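Local coordinates for protein beta-galactosidase (Geobacillus stearothermophilus, PDB 4OIF) that probably hydrolyses terminal non-reducing beta-D-galactose residues in beta-D-galactosides as a zinc-containing homotrimer of glycoside hydrolase family 42, at residues V413-D418 with L470-M475; L86-G91 with H135-L140. All coordinates share one frame; numbering follows the deposited sequence.

Contact 1: residues V413-D418 with L470-M475; sequences VAILYD and LLIAPM
In Leu-471 CG stands anti to the backbone N (chi1 178°), and this extended chain carries CD1 back over the neighbouring strand, 3.7 Å from Ala-414 CB. Leu-416 has the same anti first torsion (175°), which brings its CD2 to 3.9 Å from Ala-473 CB. On the other face Ile-415 and Ile-472 both place CG1 beside the backbone N (chi1 -62° in each), so the two side chains run abreast and point the same way; Val-413 and Leu-470 form a second such pair, CG1 to CD2. Three backbone bonds fix the parallel register. Ala-414 N meets Leu-470 O almost along the C=O axis at 2.9 Å, Ile-472 N reaches Ala-414 O in the carbonyl plane, and Leu-416 N approaches Ile-472 O from above its plane. Strands 413-416 and 470-473 are adjacent inner strands of the parallel run in the trimerisation domain's mixed sheet, flanked by strands 456-459 and 496-500; helix 438-451 lies against the Ile-415 and Leu-470 face. Past the last direct bond the chains diverge, and one water donates to both Leu-416 O (2.8 Å) and Pro-474 O (2.7 Å). Beyond it, Asp-418 caps helix 419-427 through Asn-421 N and forms a salt bridge with Lys-461.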
ATOM      1  N   VAL A 413     -33.197  -9.024 -25.151  1.00  9.83           N
ATOM      2  CA  VAL A 413     -32.558  -7.949 -24.413  1.00 16.89           C
ATOM      3  C   VAL A 413     -31.052  -8.076 -24.511  1.00 16.46           C
ATOM      4  O   VAL A 413     -30.480  -9.152 -24.305  1.00 10.42           O
ATOM      5  CB  VAL A 413     -32.976  -7.933 -22.922  1.00 12.53           C
ATOM      6  CG1 VAL A 413     -32.371  -6.740 -22.217  1.00  7.35           C
ATOM      7  CG2 VAL A 413     -34.488  -7.892 -22.804  1.00 10.90           C
ATOM      8  N   ALA A 414     -30.417  -6.957 -24.836  1.00 13.68           N
ATOM      9  CA  ALA A 414     -28.979  -6.912 -24.959  1.00 10.08           C
ATOM     10  C   ALA A 414     -28.406  -5.828 -24.055  1.00 11.73           C
ATOM     11  O   ALA A 414     -28.989  -4.758 -23.928  1.00  6.98           O
ATOM     12  CB  ALA A 414     -28.583  -6.675 -26.409  1.00 11.34           C
ATOM     13  N   ILE A 415     -27.276  -6.130 -23.417  1.00  9.92           N
ATOM     14  CA  ILE A 415     -26.465  -5.129 -22.729  1.00  7.53           C
ATOM     15  C   ILE A 415     -25.129  -4.945 -23.478  1.00  8.89           C
ATOM     16  O   ILE A 415     -24.380  -5.892 -23.678  1.00 10.54           O
ATOM     17  CB  ILE A 415     -26.194  -5.528 -21.273  1.00 10.06           C
ATOM     18  CG1 ILE A 415     -27.504  -5.626 -20.496  1.00  8.72           C
ATOM     19  CG2 ILE A 415     -25.217  -4.542 -20.616  1.00  8.66           C
ATOM     20  CD1 ILE A 415     -27.324  -5.972 -19.019  1.00  5.64           C
ATOM     21  N   LEU A 416     -24.841  -3.729 -23.907  1.00  6.97           N
ATOM     22  CA  LEU A 416     -23.650  -3.468 -24.691  1.00  8.66           C
ATOM     23  C   LEU A 416     -22.453  -3.181 -23.780  1.00 13.50           C
ATOM     24  O   LEU A 416     -22.507  -2.314 -22.907  1.00  7.20           O
ATOM     25  CB  LEU A 416     -23.903  -2.308 -25.659  1.00  5.13           C
ATOM     26  CG  LEU A 416     -22.753  -1.770 -26.508  1.00  6.35           C
ATOM     27  CD1 LEU A 416     -22.205  -2.826 -27.416  1.00  7.31           C
ATOM     28  CD2 LEU A 416     -23.225  -0.559 -27.314  1.00 10.34           C
ATOM     29  N   TYR A 417     -21.393  -3.954 -23.985  1.00 11.08           N
ATOM     30  CA  TYR A 417     -20.138  -3.810 -23.276  1.00  6.25           C
ATOM     31  C   TYR A 417     -19.020  -3.564 -24.293  1.00 12.97           C
ATOM     32  O   TYR A 417     -19.058  -4.104 -25.396  1.00  5.81           O
ATOM     33  CB  TYR A 417     -19.850  -5.062 -22.456  1.00 12.80           C
ATOM     34  CG  TYR A 417     -18.475  -5.092 -21.835  1.00 15.18           C
ATOM     35  CD1 TYR A 417     -18.182  -4.306 -20.730  1.00 14.58           C
ATOM     36  CD2 TYR A 417     -17.474  -5.920 -22.341  1.00 16.31           C
ATOM     37  CE1 TYR A 417     -16.932  -4.336 -20.139  1.00 18.35           C
ATOM     38  CE2 TYR A 417     -16.212  -5.951 -21.760  1.00 14.23           C
ATOM     39  CZ  TYR A 417     -15.951  -5.153 -20.651  1.00 18.77           C
ATOM     40  OH  TYR A 417     -14.712  -5.146 -20.044  1.00 16.06           O
ATOM     41  N   ASP A 418     -18.037  -2.745 -23.929  1.00 12.14           N
ATOM     42  CA  ASP A 418     -16.920  -2.453 -24.824  1.00 12.26           C
ATOM     43  C   ASP A 418     -15.594  -2.408 -24.046  1.00 11.94           C
ATOM     44  O   ASP A 418     -15.434  -1.623 -23.098  1.00 10.68           O
ATOM     45  CB  ASP A 418     -17.172  -1.135 -25.562  1.00 11.57           C
ATOM     46  CG  ASP A 418     -16.185  -0.890 -26.683  1.00  8.87           C
ATOM     47  OD1 ASP A 418     -16.350  -1.481 -27.763  1.00 15.28           O
ATOM     48  OD2 ASP A 418     -15.251  -0.089 -26.497  1.00 15.15           O
ATOM     49  N   LEU A 470     -34.615  -4.401 -26.897  1.00  9.02           N
ATOM     50  CA  LEU A 470     -34.121  -3.511 -25.879  1.00  5.86           C
ATOM     51  C   LEU A 470     -32.617  -3.635 -25.824  1.00 12.32           C
ATOM     52  O   LEU A 470     -32.091  -4.729 -25.597  1.00 17.66           O
ATOM     53  CB  LEU A 470     -34.740  -3.845 -24.529  1.00  6.39           C
ATOM     54  CG  LEU A 470     -34.210  -3.064 -23.328  1.00 10.25           C
ATOM     55  CD1 LEU A 470     -34.375  -1.558 -23.505  1.00  4.67           C
ATOM     56  CD2 LEU A 470     -34.883  -3.531 -22.051  1.00  9.19           C
ATOM     57  N   LEU A 471     -31.939  -2.519 -26.083  1.00 12.30           N
ATOM     58  CA  LEU A 471     -30.490  -2.422 -25.998  1.00 10.96           C
ATOM     59  C   LEU A 471     -30.088  -1.440 -24.894  1.00 14.29           C
ATOM     60  O   LEU A 471     -30.473  -0.268 -24.902  1.00 10.49           O
ATOM     61  CB  LEU A 471     -29.892  -1.991 -27.337  1.00 10.11           C
ATOM     62  CG  LEU A 471     -28.368  -1.821 -27.309  1.00 11.11           C
ATOM     63  CD1 LEU A 471     -27.699  -3.108 -26.859  1.00 14.78           C
ATOM     64  CD2 LEU A 471     -27.835  -1.395 -28.660  1.00 11.57           C
ATOM     65  N   ILE A 472     -29.308  -1.941 -23.947  1.00  9.52           N
ATOM     66  CA  ILE A 472     -28.868  -1.181 -22.790  1.00  7.23           C
ATOM     67  C   ILE A 472     -27.362  -0.919 -22.879  1.00 11.11           C
ATOM     68  O   ILE A 472     -26.561  -1.840 -22.794  1.00 10.89           O
ATOM     69  CB  ILE A 472     -29.220  -1.941 -21.485  1.00  8.65           C
ATOM     70  CG1 ILE A 472     -30.738  -2.112 -21.379  1.00  9.36           C
ATOM     71  CG2 ILE A 472     -28.651  -1.240 -20.247  1.00  5.71           C
ATOM     72  CD1 ILE A 472     -31.182  -3.079 -20.297  1.00 10.23           C
ATOM     73  N   ALA A 473     -26.983   0.340 -23.062  1.00 11.95           N
ATOM     74  CA  ALA A 473     -25.574   0.714 -23.205  1.00  8.89           C
ATOM     75  C   ALA A 473     -25.151   1.754 -22.168  1.00  9.24           C
ATOM     76  O   ALA A 473     -25.070   2.940 -22.473  1.00 13.65           O
ATOM     77  CB  ALA A 473     -25.315   1.244 -24.605  1.00  5.99           C
ATOM     78  N   PRO A 474     -24.877   1.316 -20.935  1.00  7.29           N
ATOM     79  CA  PRO A 474     -24.542   2.262 -19.863  1.00  6.23           C
ATOM     80  C   PRO A 474     -23.093   2.753 -19.928  1.00 10.72           C
ATOM     81  O   PRO A 474     -22.200   1.982 -20.317  1.00  5.64           O
ATOM     82  CB  PRO A 474     -24.767   1.443 -18.587  1.00  3.79           C
ATOM     83  CG  PRO A 474     -25.411   0.168 -19.026  1.00 11.81           C
ATOM     84  CD  PRO A 474     -25.008  -0.058 -20.438  1.00  6.01           C
ATOM     85  N   MET A 475     -22.869   4.008 -19.530  1.00  7.06           N
ATOM     86  CA  MET A 475     -21.516   4.569 -19.437  1.00 12.24           C
ATOM     87  C   MET A 475     -20.662   4.257 -20.665  1.00 11.03           C
ATOM     88  O   MET A 475     -19.535   3.771 -20.540  1.00  5.80           O
ATOM     89  CB  MET A 475     -20.804   4.048 -18.192  1.00  4.12           C
ATOM     90  CG  MET A 475     -21.536   4.340 -16.916  1.00  7.25           C
ATOM     91  SD  MET A 475     -20.627   3.747 -15.480  1.00 13.63           S
ATOM     92  CE  MET A 475     -19.237   4.870 -15.549  1.00  9.07           C
TER
HETATM   93  O   HOH W   1     -21.492   0.207 -22.236  1.00  7.06           O

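Contact 2: residues L86-G91 with H135-L140; sequences LATPSG and HINRLL
Leu-140 is the main bump on the helix side: its forked end enters the hollow between Leu-86 and Pro-89, with CD2 4.2 Å from Leu-86 CD2 and CD1 4.0 Å from Pro-89 CD. The two leucines cross obliquely, whereas the proline ring and Leu-140 meet tip to tip. One turn back along helix 127-144, Ile-136 meets the same ring tip to tip, its CG2 4.1 Å from Pro-89 CG, next to the CD that Leu-140 touches. Beside these apolar side chains Asn-137 leaves the helix with CG beside its own backbone N (chi1 -70°), and its amide crosses Thr-88 at about a right angle. Asn-137 OD1 comes to 3.2 Å from Thr-88 CB; the amide therefore meets the carbon side of the threonine. The helix packs on the C-terminal end of strand 83-87, which pairs in parallel with 150-154 in the TIM barrel, and on the loop after it. Ala-87, its CB pointing away from the helix, has its side chain about 7 Å from that of Asn-157, predicted to bind substrate. Both polar groups turn to Glu-239: its OE2 bonds Asn-137 ND2 and Thr-88 OG1, while Thr-88 OG1 also bonds Ser-156 N. Two bonds on one carboxylate oxygen, with Ser-90 OG on OE1, would help stabilise a negative charge on Glu-239 and probably link the loop after the strand to the helix.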
ATOM      1  N   LEU A  86      -6.498 -31.671 -26.245  1.00 12.04           N
ATOM      2  CA  LEU A  86      -5.048 -31.558 -26.255  1.00  7.83           C
ATOM      3  C   LEU A  86      -4.652 -30.095 -26.260  1.00  7.97           C
ATOM      4  O   LEU A  86      -5.107 -29.315 -27.095  1.00 10.50           O
ATOM      5  CB  LEU A  86      -4.444 -32.278 -27.462  1.00  6.91           C
ATOM      6  CG  LEU A  86      -2.913 -32.363 -27.497  1.00  7.18           C
ATOM      7  CD1 LEU A  86      -2.373 -32.902 -26.193  1.00  3.43           C
ATOM      8  CD2 LEU A  86      -2.442 -33.228 -28.645  1.00  4.00           C
ATOM      9  N   ALA A  87      -3.815 -29.724 -25.306  1.00  4.30           N
ATOM     10  CA  ALA A  87      -3.342 -28.360 -25.222  1.00  5.87           C
ATOM     11  C   ALA A  87      -1.967 -28.227 -25.844  1.00  8.31           C
ATOM     12  O   ALA A  87      -1.164 -29.165 -25.794  1.00  8.78           O
ATOM     13  CB  ALA A  87      -3.303 -27.896 -23.775  1.00  8.82           C
ATOM     14  N   THR A  88      -1.700 -27.060 -26.430  1.00  4.15           N
ATOM     15  CA  THR A  88      -0.333 -26.700 -26.780  1.00  5.36           C
ATOM     16  C   THR A  88       0.359 -26.121 -25.540  1.00  9.03           C
ATOM     17  O   THR A  88      -0.278 -25.485 -24.708  1.00  7.78           O
ATOM     18  CB  THR A  88      -0.290 -25.713 -27.929  1.00  7.17           C
ATOM     19  OG1 THR A  88      -0.820 -24.452 -27.501  1.00  7.40           O
ATOM     20  CG2 THR A  88      -1.113 -26.257 -29.101  1.00  5.63           C
ATOM     21  N   PRO A  89       1.668 -26.359 -25.409  1.00  7.79           N
ATOM     22  CA  PRO A  89       2.318 -26.106 -24.124  1.00  5.83           C
ATOM     23  C   PRO A  89       2.947 -24.726 -23.965  1.00  9.98           C
ATOM     24  O   PRO A  89       3.721 -24.546 -23.022  1.00 11.38           O
ATOM     25  CB  PRO A  89       3.408 -27.184 -24.090  1.00  7.05           C
ATOM     26  CG  PRO A  89       3.810 -27.314 -25.523  1.00  6.32           C
ATOM     27  CD  PRO A  89       2.544 -27.100 -26.335  1.00  4.10           C
ATOM     28  N   SER A  90       2.642 -23.780 -24.853  1.00  8.69           N
ATOM     29  CA  SER A  90       3.301 -22.468 -24.822  1.00  7.50           C
ATOM     30  C   SER A  90       3.102 -21.707 -23.500  1.00  7.40           C
ATOM     31  O   SER A  90       3.840 -20.769 -23.213  1.00  9.61           O
ATOM     32  CB  SER A  90       2.815 -21.601 -25.984  1.00  6.37           C
ATOM     33  OG  SER A  90       1.419 -21.389 -25.903  1.00  4.81           O
ATOM     34  N   GLY A  91       2.116 -22.114 -22.707  1.00  7.23           N
ATOM     35  CA  GLY A  91       1.874 -21.524 -21.401  1.00  7.69           C
ATOM     36  C   GLY A  91       3.059 -21.474 -20.444  1.00  5.37           C
ATOM     37  O   GLY A  91       3.113 -20.609 -19.578  1.00 11.25           O
ATOM     38  N   HIS A 135       6.567 -25.174 -33.790  1.00 11.59           N
ATOM     39  CA  HIS A 135       7.136 -26.469 -34.149  1.00  8.59           C
ATOM     40  C   HIS A 135       6.644 -27.602 -33.245  1.00 10.09           C
ATOM     41  O   HIS A 135       6.250 -28.679 -33.722  1.00  7.06           O
ATOM     42  CB  HIS A 135       8.657 -26.419 -34.111  1.00  9.69           C
ATOM     43  CG  HIS A 135       9.300 -27.720 -34.474  1.00 15.16           C
ATOM     44  ND1 HIS A 135       9.110 -28.325 -35.699  1.00 15.15           N
ATOM     45  CD2 HIS A 135      10.095 -28.554 -33.761  1.00 12.91           C
ATOM     46  CE1 HIS A 135       9.776 -29.464 -35.731  1.00 18.45           C
ATOM     47  NE2 HIS A 135      10.385 -29.625 -34.569  1.00 18.52           N
ATOM     48  N   ILE A 136       6.673 -27.383 -31.936  1.00  7.76           N
ATOM     49  CA  ILE A 136       6.155 -28.429 -31.076  1.00  5.53           C
ATOM     50  C   ILE A 136       4.635 -28.616 -31.305  1.00  8.24           C
ATOM     51  O   ILE A 136       4.117 -29.740 -31.243  1.00 11.01           O
ATOM     52  CB  ILE A 136       6.473 -28.151 -29.605  1.00  9.21           C
ATOM     53  CG1 ILE A 136       6.197 -29.400 -28.773  1.00 10.03           C
ATOM     54  CG2 ILE A 136       5.717 -26.939 -29.082  1.00  5.88           C
ATOM     55  CD1 ILE A 136       6.877 -29.368 -27.438  1.00 12.87           C
ATOM     56  N   ASN A 137       3.921 -27.540 -31.615  1.00  4.53           N
ATOM     57  CA  ASN A 137       2.524 -27.703 -31.977  1.00  5.07           C
ATOM     58  C   ASN A 137       2.407 -28.622 -33.177  1.00  9.22           C
ATOM     59  O   ASN A 137       1.562 -29.526 -33.210  1.00  8.90           O
ATOM     60  CB  ASN A 137       1.880 -26.359 -32.264  1.00  6.73           C
ATOM     61  CG  ASN A 137       1.712 -25.534 -31.018  1.00  6.87           C
ATOM     62  OD1 ASN A 137       2.203 -25.905 -29.956  1.00 11.51           O
ATOM     63  ND2 ASN A 137       1.033 -24.409 -31.137  1.00  9.40           N
ATOM     64  N   ARG A 138       3.301 -28.431 -34.142  1.00  9.57           N
ATOM     65  CA  ARG A 138       3.311 -29.289 -35.316  1.00  8.25           C
ATOM     66  C   ARG A 138       3.587 -30.759 -34.973  1.00 10.65           C
ATOM     67  O   ARG A 138       2.913 -31.638 -35.489  1.00 16.95           O
ATOM     68  CB  ARG A 138       4.326 -28.789 -36.326  1.00 13.84           C
ATOM     69  CG  ARG A 138       4.403 -29.627 -37.581  1.00 16.65           C
ATOM     70  CD  ARG A 138       5.270 -28.952 -38.606  1.00 11.95           C
ATOM     71  NE  ARG A 138       4.715 -27.666 -39.013  1.00  8.03           N
ATOM     72  CZ  ARG A 138       3.758 -27.534 -39.926  1.00 22.11           C
ATOM     73  NH1 ARG A 138       3.255 -28.612 -40.518  1.00 16.36           N
ATOM     74  NH2 ARG A 138       3.303 -26.327 -40.245  1.00 23.71           N
ATOM     75  N   LEU A 139       4.562 -31.033 -34.109  1.00  8.35           N
ATOM     76  CA  LEU A 139       4.835 -32.421 -33.732  1.00  9.99           C
ATOM     77  C   LEU A 139       3.596 -33.024 -33.084  1.00 11.37           C
ATOM     78  O   LEU A 139       3.227 -34.174 -33.359  1.00 10.17           O
ATOM     79  CB  LEU A 139       6.043 -32.527 -32.783  1.00  7.95           C
ATOM     80  CG  LEU A 139       7.405 -32.134 -33.380  1.00 12.59           C
ATOM     81  CD1 LEU A 139       8.526 -32.224 -32.348  1.00  8.85           C
ATOM     82  CD2 LEU A 139       7.743 -32.973 -34.599  1.00  6.25           C
ATOM     83  N   LEU A 140       2.945 -32.234 -32.232  1.00  9.65           N
ATOM     84  CA  LEU A 140       1.739 -32.711 -31.568  1.00 12.99           C
ATOM     85  C   LEU A 140       0.645 -33.059 -32.577  1.00 13.91           C
ATOM     86  O   LEU A 140       0.077 -34.151 -32.503  1.00 12.54           O
ATOM     87  CB  LEU A 140       1.221 -31.680 -30.565  1.00  9.20           C
ATOM     88  CG  LEU A 140       1.946 -31.627 -29.215  1.00 15.66           C
ATOM     89  CD1 LEU A 140       1.529 -30.385 -28.460  1.00  5.44           C
ATOM     90  CD2 LEU A 140       1.707 -32.889 -28.380  1.00  3.73           C
TER

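From the N terminus, contact 2 comes first: strand 83-87 and its following loop meet helix 127-144, closing a loop of 43 residues that includes helix 95-100 and Arg-119, predicted to bind substrate. Contact 1 opens only after the rest of the barrel, when strand 413-416 pairs with 470-473 across 51 residues holding helices 419-427 and 438-451 and strand 456-459. The two loops therefore lie in series, neither nested nor crossed. The centres of contact 1 and contact 2 are 38 Å apart, on opposite sides of the chain's centre. The nearest atoms of contact 1 and contact 2 are about 23 Å apart. Contact 2 ties strand to helix in the TIM barrel; contact 1 joins strand to strand in the trimerisation domain.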